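Amidohydrolase (Brucella melitensis biovar Abortus, PDB 4F0L) is a metal-dependent hydrolase of the amidohydrolase family that probably acts as a deaminase, possibly on formimino compounds related to formimidoylglutamate. Local coordinates at residues L64-Q70 with V125-L131; M101-E107 with E145-R149; D116-F122 with N331-I336; G212-L218 with A236-V242. All coordinates share one frame; numbering follows the deposited sequence.

Interaction 1: residues L64-Q70 with V125-L131; sequences LHSHAFQ and VGEFHYL. With FE (Fe (III) ion), chain E.
The HxH metal motif of the amidohydrolase barrel lies at the end of strand 56-66, where His-65 and His-67 bind the iron(III) ion, each through NE2 at 2.2 Å, while Phe-128 of the parallel neighbour strand packs against both rings. The parallel pairing is fixed by Phe-128 N donating to Ser-66 O (2.9 Å); the bond from Ser-66 N to Gly-126 O is weak. Backbone and side chain together hold the ligands. His-67 ND1, on the ring's far side from the metal, donates to Phe-128 O at 3.0 Å, with the oxygen only 2° out of the ring plane; this bond and the NE2-metal bond together probably fix the rotation of the imidazole. His-65 sets its edge over the Phe-128 ring face, an offset edge-to-face pair with planes 65° apart, His-65 CE1 lying 3.2 Å from Phe-128 CD2. Glu-127 bends at chi2 (60°), which brings its carboxylate to the turn after strand 56-66: OE2 accepts from Ala-68 N (2.7 Å) through its syn lone pair, and OE1 accepts from Ser-66 OG (2.8 Å). Two bonds to one carboxylate thus clamp the residues flanking His-67. Farther on, the Phe-69 edge meets the face of Tyr-130, and Tyr-130 CE2 lies over one face of the His-67 ring, 3.7 Å from ND1, closing an aromatic cluster. His-241 of strand 238-242 and Asp-329, in the loop after strand 323-326, complete the protein ligands. Strand 160-167 flanks 125-131 on its other side, helix 103-119 packs over Ser-66 and Ala-68, and helix 145-157 touches Glu-127.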
# COMPACT_ATOMS: atom_id res chain seq x y z
N LEU B 64 8.20 -15.98 2.27
CA LEU B 64 9.03 -17.03 1.65
C LEU B 64 10.32 -16.55 0.96
O LEU B 64 11.01 -17.37 0.40
CB LEU B 64 8.17 -17.89 0.70
CG LEU B 64 7.36 -17.25 -0.42
CD1 LEU B 64 8.16 -16.19 -1.15
CD2 LEU B 64 6.92 -18.37 -1.36
N HIS B 65 10.66 -15.26 1.04
CA HIS B 65 11.86 -14.73 0.35
C HIS B 65 12.22 -13.41 0.95
O HIS B 65 11.46 -12.44 0.87
CB HIS B 65 11.58 -14.53 -1.13
CG HIS B 65 12.77 -14.17 -1.96
ND1 HIS B 65 13.71 -15.09 -2.31
CD2 HIS B 65 13.15 -12.98 -2.55
CE1 HIS B 65 14.66 -14.48 -3.05
NE2 HIS B 65 14.31 -13.20 -3.22
N SER B 66 13.40 -13.39 1.56
CA SER B 66 13.95 -12.27 2.29
C SER B 66 15.46 -12.21 2.11
O SER B 66 16.14 -13.22 2.09
CB SER B 66 13.62 -12.42 3.78
OG SER B 66 14.42 -11.60 4.59
N HIS B 67 15.97 -10.99 1.93
CA HIS B 67 17.38 -10.68 2.12
C HIS B 67 17.48 -9.75 3.27
O HIS B 67 17.31 -8.53 3.11
CB HIS B 67 17.97 -10.04 0.88
CG HIS B 67 17.54 -10.69 -0.39
ND1 HIS B 67 17.79 -11.98 -0.65
CD2 HIS B 67 16.83 -10.20 -1.47
CE1 HIS B 67 17.26 -12.29 -1.87
NE2 HIS B 67 16.68 -11.20 -2.35
N ALA B 68 17.83 -10.30 4.43
CA ALA B 68 17.67 -9.58 5.69
C ALA B 68 18.44 -8.26 5.70
O ALA B 68 17.92 -7.26 6.16
CB ALA B 68 18.08 -10.43 6.88
N PHE B 69 19.66 -8.24 5.15
CA PHE B 69 20.49 -7.03 5.21
C PHE B 69 19.88 -5.83 4.50
O PHE B 69 20.15 -4.71 4.88
CB PHE B 69 21.92 -7.29 4.71
CG PHE B 69 22.04 -7.45 3.22
CD1 PHE B 69 22.26 -6.35 2.41
CD2 PHE B 69 21.95 -8.71 2.62
CE1 PHE B 69 22.38 -6.50 1.03
CE2 PHE B 69 22.06 -8.87 1.25
CZ PHE B 69 22.27 -7.76 0.45
N GLN B 70 19.05 -6.09 3.49
CA GLN B 70 18.44 -5.03 2.72
C GLN B 70 17.43 -4.23 3.54
O GLN B 70 17.11 -3.09 3.18
CB GLN B 70 17.83 -5.57 1.41
CG GLN B 70 18.91 -6.10 0.46
CD GLN B 70 18.37 -6.67 -0.83
OE1 GLN B 70 17.22 -6.51 -1.16
NE2 GLN B 70 19.24 -7.29 -1.62
N VAL B 125 10.27 -17.38 8.06
CA VAL B 125 10.94 -16.67 7.01
C VAL B 125 11.80 -17.60 6.20
O VAL B 125 12.43 -18.51 6.73
CB VAL B 125 11.77 -15.46 7.54
CG1 VAL B 125 12.87 -15.90 8.51
CG2 VAL B 125 12.33 -14.66 6.34
N GLY B 126 11.79 -17.36 4.90
CA GLY B 126 12.69 -18.01 3.95
C GLY B 126 13.81 -17.08 3.61
O GLY B 126 13.64 -16.18 2.81
N GLU B 127 14.92 -17.23 4.32
CA GLU B 127 16.05 -16.32 4.20
C GLU B 127 16.98 -16.78 3.07
O GLU B 127 17.69 -17.76 3.20
CB GLU B 127 16.82 -16.23 5.50
CG GLU B 127 17.93 -15.18 5.49
CD GLU B 127 17.44 -13.75 5.24
OE1 GLU B 127 16.32 -13.38 5.71
OE2 GLU B 127 18.18 -12.99 4.58
N PHE B 128 16.92 -16.04 1.99
CA PHE B 128 17.62 -16.33 0.74
C PHE B 128 18.94 -15.58 0.93
O PHE B 128 19.06 -14.37 0.60
CB PHE B 128 16.76 -15.77 -0.41
CG PHE B 128 17.19 -16.15 -1.79
CD1 PHE B 128 18.23 -15.48 -2.43
CD2 PHE B 128 16.50 -17.09 -2.51
CE1 PHE B 128 18.59 -15.78 -3.75
CE2 PHE B 128 16.84 -17.40 -3.82
CZ PHE B 128 17.89 -16.74 -4.44
N HIS B 129 19.91 -16.31 1.45
CA HIS B 129 21.05 -15.73 2.13
C HIS B 129 22.32 -15.77 1.31
O HIS B 129 22.90 -16.86 1.11
CB HIS B 129 21.28 -16.53 3.42
CG HIS B 129 22.49 -16.10 4.17
ND1 HIS B 129 22.65 -14.85 4.61
CD2 HIS B 129 23.65 -16.80 4.53
CE1 HIS B 129 23.82 -14.75 5.25
NE2 HIS B 129 24.44 -15.94 5.20
N TYR B 130 22.76 -14.62 0.83
CA TYR B 130 23.97 -14.60 -0.01
C TYR B 130 25.13 -13.77 0.52
O TYR B 130 26.15 -13.67 -0.14
CB TYR B 130 23.66 -14.21 -1.46
CG TYR B 130 22.99 -12.89 -1.72
CD1 TYR B 130 23.72 -11.71 -1.79
CD2 TYR B 130 21.64 -12.82 -2.01
CE1 TYR B 130 23.11 -10.50 -2.08
CE2 TYR B 130 21.02 -11.62 -2.32
CZ TYR B 130 21.76 -10.46 -2.35
OH TYR B 130 21.14 -9.27 -2.65
N LEU B 131 24.98 -13.17 1.69
CA LEU B 131 26.01 -12.35 2.25
C LEU B 131 26.87 -13.24 3.14
O LEU B 131 26.60 -13.40 4.34
CB LEU B 131 25.38 -11.22 3.04
CG LEU B 131 26.32 -10.23 3.69
CD1 LEU B 131 27.29 -9.62 2.69
CD2 LEU B 131 25.48 -9.16 4.41
FE FE E . 15.30 -11.45 -4.03
O HOH W 1 14.29 -10.45 -5.67
O HOH W 2 16.63 -9.74 -4.73

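Interaction 2: residues M101-E107 with E145-R149; sequences MTPEQAE and EMADR
Charged groups dominate this meeting of two helices: Arg-149 is gripped by Glu-107 across the contact and by Glu-145 one turn back in its own helix. Arg-149 NH1 donates to Glu-107 OE1 at 2.9 Å, the oxygen lying near the guanidinium plane (13° out) and met nearly along its C-O axis. Glu-107 reaches it with an extended chain, whereas the arginine folds at chi2 (-64°) to lie across the start of helix 103-119. Arg-149 NE bonds Glu-145 OE2, also at 2.9 Å but tilted from the plane. Glu-104 OE2, in one of two conformers, lies a long 3.6 Å from Arg-149 NH2, a doubtful third partner. One guanidinium face lies against the backbone of Pro-103 and Glu-104, and Pro-103 CB approaches Arg-149 NE to 3.5 Å. Apolar packing occupies the inner side. The sulfur of Met-146 sits 3.7 Å from Pro-103 CA and 3.8 Å from Ala-106 CB, while Met-146 CE reaches the Met-101 carbonyl. Capping organises the helix start: Thr-102 and Gln-105 form a capping box, Gln-105 N bonding Thr-102 OG1 and Thr-102 N bonding Gln-105 OE1. The short helical segments run 28° apart with axes 9.0 Å from each other, joining successive outer helices of the barrel. Glu-107 and Glu-145 put two carboxylates on one guanidinium, whose positive charge probably offsets their mutual repulsion and helps keep them ionised, and the buried sulfur contacts back this partly exposed charged network with an apolar inner layer.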
# COMPACT_ATOMS: atom_id res chain seq x y z
N MET B 101 28.81 -4.50 5.75
CA MET B 101 28.13 -5.02 6.93
C MET B 101 28.96 -6.10 7.66
O MET B 101 29.46 -7.02 7.03
CB MET B 101 26.76 -5.56 6.58
CG MET B 101 25.85 -5.69 7.80
SD MET B 101 24.14 -6.06 7.43
CE MET B 101 23.70 -4.47 6.75
N THR B 102 29.10 -5.95 8.97
CA THR B 102 29.77 -6.91 9.81
C THR B 102 28.77 -7.98 10.32
O THR B 102 27.55 -7.78 10.24
CB THR B 102 30.35 -6.23 11.03
OG1 THR B 102 29.25 -5.79 11.84
CG2 THR B 102 31.25 -5.02 10.63
N PRO B 103 29.28 -9.11 10.87
CA PRO B 103 28.35 -10.12 11.38
C PRO B 103 27.48 -9.62 12.55
O PRO B 103 26.30 -9.94 12.62
CB PRO B 103 29.27 -11.25 11.84
CG PRO B 103 30.50 -11.08 11.01
CD PRO B 103 30.68 -9.59 10.89
N GLU B 104 28.06 -8.82 13.45
CA GLU B 104 27.32 -8.21 14.55
C GLU B 104 26.18 -7.35 14.01
O GLU B 104 25.05 -7.40 14.49
CB GLU B 104 28.27 -7.36 15.40
CG GLU B 104 29.34 -8.15 16.16
CD GLU B 104 30.56 -8.57 15.34
OE1 GLU B 104 30.74 -8.19 14.15
OE2 GLU B 104 31.38 -9.32 15.93
N GLN B 105 26.49 -6.55 12.99
CA GLN B 105 25.46 -5.69 12.37
C GLN B 105 24.40 -6.53 11.66
O GLN B 105 23.21 -6.23 11.75
CB GLN B 105 26.09 -4.69 11.39
CG GLN B 105 26.93 -3.63 12.07
CD GLN B 105 27.84 -2.90 11.11
OE1 GLN B 105 28.04 -3.33 9.97
NE2 GLN B 105 28.41 -1.80 11.58
N ALA B 106 24.82 -7.58 10.99
CA ALA B 106 23.90 -8.42 10.27
C ALA B 106 22.91 -9.08 11.23
O ALA B 106 21.74 -9.21 10.90
CB ALA B 106 24.64 -9.47 9.48
N GLU B 107 23.36 -9.47 12.41
CA GLU B 107 22.46 -10.07 13.38
C GLU B 107 21.44 -9.06 13.88
O GLU B 107 20.26 -9.39 14.02
CB GLU B 107 23.23 -10.65 14.56
CG GLU B 107 22.33 -11.48 15.50
CD GLU B 107 23.06 -12.14 16.66
OE1 GLU B 107 24.30 -12.26 16.63
OE2 GLU B 107 22.36 -12.56 17.62
N GLU B 145 29.67 -18.27 9.44
CA GLU B 145 29.45 -17.12 10.35
C GLU B 145 28.16 -16.32 10.07
O GLU B 145 27.35 -16.12 10.97
CB GLU B 145 30.64 -16.17 10.30
CG GLU B 145 30.53 -14.98 11.25
CD GLU B 145 30.48 -15.37 12.71
OE1 GLU B 145 31.17 -16.35 13.11
OE2 GLU B 145 29.74 -14.72 13.48
N MET B 146 27.97 -15.87 8.83
CA MET B 146 26.84 -14.97 8.54
C MET B 146 25.51 -15.70 8.62
O MET B 146 24.53 -15.13 9.10
CB MET B 146 27.00 -14.29 7.17
CG MET B 146 28.01 -13.14 7.20
SD MET B 146 27.40 -11.77 8.18
CE MET B 146 28.28 -10.37 7.49
N ALA B 147 25.49 -16.97 8.20
CA ALA B 147 24.28 -17.82 8.35
C ALA B 147 23.98 -18.09 9.83
O ALA B 147 22.80 -18.12 10.24
CB ALA B 147 24.39 -19.15 7.58
N ASP B 148 25.03 -18.26 10.63
CA ASP B 148 24.87 -18.43 12.07
C ASP B 148 24.21 -17.18 12.71
O ASP B 148 23.43 -17.29 13.67
CB ASP B 148 26.20 -18.69 12.78
CG ASP B 148 26.93 -19.93 12.26
OD1 ASP B 148 26.42 -20.73 11.44
OD2 ASP B 148 28.08 -20.10 12.70
N ARG B 149 24.57 -16.00 12.20
CA ARG B 149 23.94 -14.75 12.68
C ARG B 149 22.44 -14.69 12.37
O ARG B 149 21.63 -14.23 13.21
CB ARG B 149 24.65 -13.54 12.08
CG ARG B 149 26.11 -13.43 12.50
CD ARG B 149 26.24 -13.21 14.00
NE ARG B 149 27.63 -12.99 14.38
CZ ARG B 149 28.03 -12.34 15.48
NH1 ARG B 149 27.18 -11.78 16.33
NH2 ARG B 149 29.33 -12.23 15.71

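Interaction 3: residues D116-F122 with N331-I336; sequences DMLEAGF and NVLIGI
Two torsions set the main groups against each other: Phe-122 CG lies anti to the carbonyl carbon (chi1 -65°), and Ile-336 does likewise with CG1 (chi1 -68°), so that the two side chains slide past one another in opposite senses. Ile-336 CG1 then lies over one face of the Phe-122 ring, 3.8 Å from its centroid and 20° off the normal, a CH-pi contact; the nearest ring atom is CZ at 3.6 Å. Beyond CG1, the extended Ile-336 chain carries CD1 to the Ala-120 and Gly-121 carbonyls, 3.4 Å from Ala-120 O. Ile-334 forms the second point of packing. Its CG2 branch enters between helix end and ring, 3.8 Å from Met-117 CA and 4.0 Å from Ala-120 CB, while CB and CG1 lie against the Asp-116 carboxylate, whose OD2 is hydrogen-bonded to Tyr-71. Met-117 runs out extended beyond CG, bringing CE to 3.5 Å from Asn-331 OD1. The helix closes in a Schellman motif at Gly-121, whose positive phi turns the chain into strand 122-129, and Gly-335 occupies the N-cap position of helix 336-351. Water 3 links the two ends, donating to Ala-120 O and accepting from Ile-336 N at 2.9 Å. Asn-331 ND2 bonds Ser-66 OG, tying this loop to the metal-binding strand. Direct contact is thus mainly by apolar groups, some set against carbonyl and carboxylate oxygens, with water 3 supplying the polar link; Asn-331 OD1, buried with a methyl as its neighbour and no polar partner in the model, probably pays a desolvation cost.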
# COMPACT_ATOMS: atom_id res chain seq x y z
N ASP B 116 9.75 -7.10 12.97
CA ASP B 116 8.80 -6.42 12.09
C ASP B 116 7.89 -7.46 11.34
O ASP B 116 6.66 -7.32 11.28
CB ASP B 116 9.63 -5.58 11.10
CG ASP B 116 9.01 -4.26 10.77
OD1 ASP B 116 7.77 -4.28 10.59
OD2 ASP B 116 9.76 -3.24 10.62
N MET B 117 8.51 -8.50 10.79
CA MET B 117 7.73 -9.57 10.12
C MET B 117 6.74 -10.22 11.08
O MET B 117 5.59 -10.39 10.75
CB MET B 117 8.65 -10.65 9.55
CG MET B 117 9.44 -10.20 8.31
SD MET B 117 10.46 -11.55 7.70
CE MET B 117 11.05 -10.90 6.13
N LEU B 118 7.20 -10.58 12.28
CA LEU B 118 6.32 -11.20 13.28
C LEU B 118 5.15 -10.28 13.62
O LEU B 118 4.01 -10.72 13.65
CB LEU B 118 7.09 -11.60 14.55
CG LEU B 118 7.88 -12.92 14.46
CD1 LEU B 118 8.91 -13.07 15.56
CD2 LEU B 118 6.88 -14.11 14.53
N GLU B 119 5.43 -9.00 13.82
CA GLU B 119 4.38 -8.02 14.10
C GLU B 119 3.36 -7.84 12.94
O GLU B 119 2.21 -7.51 13.15
CB GLU B 119 4.99 -6.68 14.51
CG GLU B 119 5.68 -6.69 15.88
CD GLU B 119 6.15 -5.29 16.31
OE1 GLU B 119 5.99 -4.34 15.49
OE2 GLU B 119 6.65 -5.13 17.47
N ALA B 120 3.79 -8.18 11.73
CA ALA B 120 2.93 -8.15 10.58
C ALA B 120 2.18 -9.50 10.37
O ALA B 120 1.39 -9.60 9.43
CB ALA B 120 3.76 -7.81 9.34
N GLY B 121 2.47 -10.52 11.18
CA GLY B 121 1.73 -11.78 11.09
C GLY B 121 2.44 -12.86 10.27
O GLY B 121 1.81 -13.86 9.89
N PHE B 122 3.71 -12.64 9.93
CA PHE B 122 4.49 -13.69 9.28
C PHE B 122 5.15 -14.52 10.37
O PHE B 122 5.82 -13.96 11.24
CB PHE B 122 5.61 -13.10 8.41
CG PHE B 122 5.14 -12.32 7.24
CD1 PHE B 122 4.75 -12.95 6.08
CD2 PHE B 122 5.14 -10.91 7.27
CE1 PHE B 122 4.38 -12.22 4.96
CE2 PHE B 122 4.76 -10.18 6.19
CZ PHE B 122 4.38 -10.83 5.02
N ASN B 331 12.69 -6.11 1.50
CA ASN B 331 12.32 -5.72 2.87
C ASN B 331 12.15 -4.21 3.02
O ASN B 331 12.29 -3.63 4.14
CB ASN B 331 13.30 -6.31 3.88
CG ASN B 331 13.19 -7.86 3.94
OD1 ASN B 331 12.11 -8.38 4.02
ND2 ASN B 331 14.31 -8.57 3.91
N VAL B 332 11.78 -3.55 1.91
CA VAL B 332 11.53 -2.08 1.93
C VAL B 332 10.29 -1.74 2.77
O VAL B 332 10.24 -0.68 3.47
CB VAL B 332 11.41 -1.48 0.50
CG1 VAL B 332 10.24 -2.11 -0.32
CG2 VAL B 332 11.26 0.03 0.57
N LEU B 333 9.29 -2.61 2.73
CA LEU B 333 8.02 -2.37 3.46
C LEU B 333 7.39 -3.71 3.80
O LEU B 333 7.21 -4.55 2.91
CB LEU B 333 7.02 -1.51 2.62
CG LEU B 333 5.66 -1.12 3.30
CD1 LEU B 333 5.89 -0.53 4.65
CD2 LEU B 333 4.87 -0.06 2.55
N ILE B 334 7.10 -3.92 5.08
CA ILE B 334 6.73 -5.24 5.62
C ILE B 334 5.21 -5.29 5.92
O ILE B 334 4.76 -4.54 6.74
CB ILE B 334 7.50 -5.57 6.94
CG1 ILE B 334 9.02 -5.39 6.80
CG2 ILE B 334 7.14 -6.99 7.41
CD1 ILE B 334 9.65 -6.13 5.62
N GLY B 335 4.46 -6.13 5.22
CA GLY B 335 3.03 -6.27 5.49
C GLY B 335 2.33 -7.31 4.64
O GLY B 335 2.57 -7.42 3.44
N ILE B 336 1.46 -8.10 5.26
CA ILE B 336 0.69 -9.11 4.50
C ILE B 336 -0.31 -8.37 3.64
O ILE B 336 -0.46 -8.69 2.48
CB ILE B 336 -0.02 -10.11 5.44
CG1 ILE B 336 1.00 -11.01 6.17
CG2 ILE B 336 -1.07 -10.89 4.67
CD1 ILE B 336 0.42 -11.96 7.21
O HOH W 3 0.53 -7.64 7.95

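Interaction 4: residues G212-L218 with A236-V242; sequences GVAPHSL and APVHIHV. With FE (Fe (III) ion), chain E.
Packing is close where Gly-212 to Pro-215 runs beside Pro-237 to Ile-240. Val-213 uses both its backbone N and O: the N donates to Pro-237 O (3.1 Å), and the O accepts from His-239 N (3.0 Å) with the donor in the carbonyl plane. Ala-214 CA comes within 3.1 Å of His-239 O, a CA-H...O contact, and Pro-215, lacking an N-H, fits its CD against the same oxygen. Side chains fill in beside the backbone, with Pro-215 CB and Leu-218 CD2 meeting Ile-240 CD1. These parallel neighbours, strands 210-215 and 238-242, belong to the TIM-type barrel of the amidohydrolases and join two parts of its wall. At the metal end, His-241 N bonds His-216 O at 3.0 Å, the donor 37° above the carbonyl plane, and the His-241 ring turns its edge to the face of His-216, His-241 ND1 3.6 Å from His-216 NE2. With CG anti to the carbonyl carbon (chi1 -69°), His-241 carries NE2 to the iron(III) ion at 2.4 Å; His-65, His-67 and Asp-329 complete the protein ligands. Beyond His-216 the backbones are less directly joined: water 4 spans the gap, accepting from Leu-218 N and donating to His-241 O, each at 2.7 Å.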
# COMPACT_ATOMS: atom_id res chain seq x y z
N GLY B 212 17.55 -25.54 3.08
CA GLY B 212 17.55 -25.84 1.65
C GLY B 212 18.74 -25.17 0.96
O GLY B 212 19.70 -24.79 1.63
N VAL B 213 18.66 -25.01 -0.35
CA VAL B 213 19.70 -24.33 -1.14
C VAL B 213 19.08 -23.34 -2.12
O VAL B 213 17.92 -23.49 -2.52
CB VAL B 213 20.59 -25.33 -1.92
CG1 VAL B 213 21.20 -26.38 -0.97
CG2 VAL B 213 19.78 -25.98 -3.02
N ALA B 214 19.85 -22.30 -2.46
CA ALA B 214 19.35 -21.21 -3.28
C ALA B 214 20.40 -20.87 -4.36
O ALA B 214 21.17 -19.94 -4.18
CB ALA B 214 19.03 -19.98 -2.44
N PRO B 215 20.40 -21.62 -5.48
CA PRO B 215 21.13 -21.08 -6.62
C PRO B 215 20.62 -19.69 -6.95
O PRO B 215 19.40 -19.48 -7.06
CB PRO B 215 20.81 -22.07 -7.75
CG PRO B 215 19.65 -22.89 -7.27
CD PRO B 215 19.73 -22.89 -5.77
N HIS B 216 21.51 -18.72 -7.06
CA HIS B 216 21.04 -17.33 -7.11
C HIS B 216 20.10 -17.05 -8.26
O HIS B 216 19.00 -16.52 -8.08
CB HIS B 216 22.21 -16.38 -7.19
CG HIS B 216 21.79 -14.95 -7.21
ND1 HIS B 216 21.62 -14.26 -8.37
CD2 HIS B 216 21.46 -14.08 -6.18
CE1 HIS B 216 21.21 -13.00 -8.08
NE2 HIS B 216 21.12 -12.89 -6.74
N SER B 217 20.54 -17.42 -9.45
CA SER B 217 19.82 -17.13 -10.70
C SER B 217 20.53 -17.85 -11.81
O SER B 217 21.66 -18.36 -11.61
CB SER B 217 19.85 -15.64 -11.01
OG SER B 217 21.18 -15.25 -11.28
N LEU B 218 19.93 -17.87 -12.99
CA LEU B 218 20.55 -18.54 -14.11
C LEU B 218 21.83 -17.85 -14.58
O LEU B 218 22.71 -18.49 -15.12
CB LEU B 218 19.56 -18.72 -15.26
CG LEU B 218 18.36 -19.63 -14.93
CD1 LEU B 218 17.37 -19.63 -16.09
CD2 LEU B 218 18.80 -21.04 -14.55
N ALA B 236 15.14 -31.41 0.39
CA ALA B 236 14.88 -30.10 0.98
C ALA B 236 14.60 -29.11 -0.16
O ALA B 236 14.91 -29.38 -1.32
CB ALA B 236 16.10 -29.66 1.81
N PRO B 237 14.04 -27.94 0.18
CA PRO B 237 13.76 -26.95 -0.88
C PRO B 237 14.92 -26.46 -1.76
O PRO B 237 16.06 -26.38 -1.31
CB PRO B 237 13.15 -25.76 -0.12
CG PRO B 237 12.54 -26.38 1.11
CD PRO B 237 13.45 -27.54 1.47
N VAL B 238 14.56 -26.09 -2.98
CA VAL B 238 15.45 -25.35 -3.88
C VAL B 238 14.73 -24.05 -4.31
O VAL B 238 13.62 -24.09 -4.83
CB VAL B 238 15.75 -26.18 -5.13
CG1 VAL B 238 16.66 -25.41 -6.12
CG2 VAL B 238 16.34 -27.53 -4.74
N HIS B 239 15.36 -22.91 -4.06
CA HIS B 239 14.85 -21.60 -4.49
C HIS B 239 15.81 -20.97 -5.46
O HIS B 239 17.03 -21.14 -5.34
CB HIS B 239 14.67 -20.68 -3.31
CG HIS B 239 13.51 -21.03 -2.44
ND1 HIS B 239 12.71 -20.08 -1.88
CD2 HIS B 239 13.04 -22.26 -1.98
CE1 HIS B 239 11.76 -20.67 -1.17
NE2 HIS B 239 11.95 -22.00 -1.22
N ILE B 240 15.27 -20.23 -6.43
CA ILE B 240 16.08 -19.55 -7.45
C ILE B 240 15.34 -18.34 -7.96
O ILE B 240 14.15 -18.42 -8.19
CB ILE B 240 16.40 -20.53 -8.61
CG1 ILE B 240 17.25 -19.87 -9.69
CG2 ILE B 240 15.13 -21.09 -9.24
CD1 ILE B 240 18.03 -20.84 -10.55
N HIS B 241 16.05 -17.21 -8.16
CA HIS B 241 15.45 -16.06 -8.86
C HIS B 241 15.33 -16.41 -10.31
O HIS B 241 16.31 -16.81 -10.92
CB HIS B 241 16.34 -14.78 -8.82
CG HIS B 241 16.48 -14.12 -7.46
ND1 HIS B 241 17.69 -13.86 -6.90
CD2 HIS B 241 15.52 -13.56 -6.60
CE1 HIS B 241 17.50 -13.22 -5.71
NE2 HIS B 241 16.18 -13.04 -5.53
N VAL B 242 14.16 -16.23 -10.92
CA VAL B 242 14.07 -16.41 -12.35
C VAL B 242 13.07 -15.45 -13.05
O VAL B 242 11.96 -15.18 -12.56
CB VAL B 242 13.80 -17.91 -12.68
CG1 VAL B 242 12.48 -18.38 -12.11
CG2 VAL B 242 13.84 -18.13 -14.16
FE FE E . 15.30 -11.45 -4.03
O HOH W 4 17.51 -16.73 -13.37
O HOH W 1 14.29 -10.45 -5.67
O HOH W 2 16.63 -9.74 -4.73

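Overall arrangement
From the N terminus, strand 56-66 delivers the first half of interaction 1, and the chain runs through helices 88-100 and 103-119 before strand 122-129 closes that loop beside it. Interaction 2 opens within this excursion, at the start of helix 103-119, and closes on helix 145-157, so interactions 1 and 2 cross. Interaction 3 begins at the other end of the same helix and closes only near residue 335, crossing both of them. The loop it closes contains interaction 4, which joins two strands in sequence. Interactions 1 and 4 meet at the iron ion, sharing both its waters; interaction 3 reaches interaction 1 through Asn-331, and interaction 2 packs against interaction 1 from the outer helices.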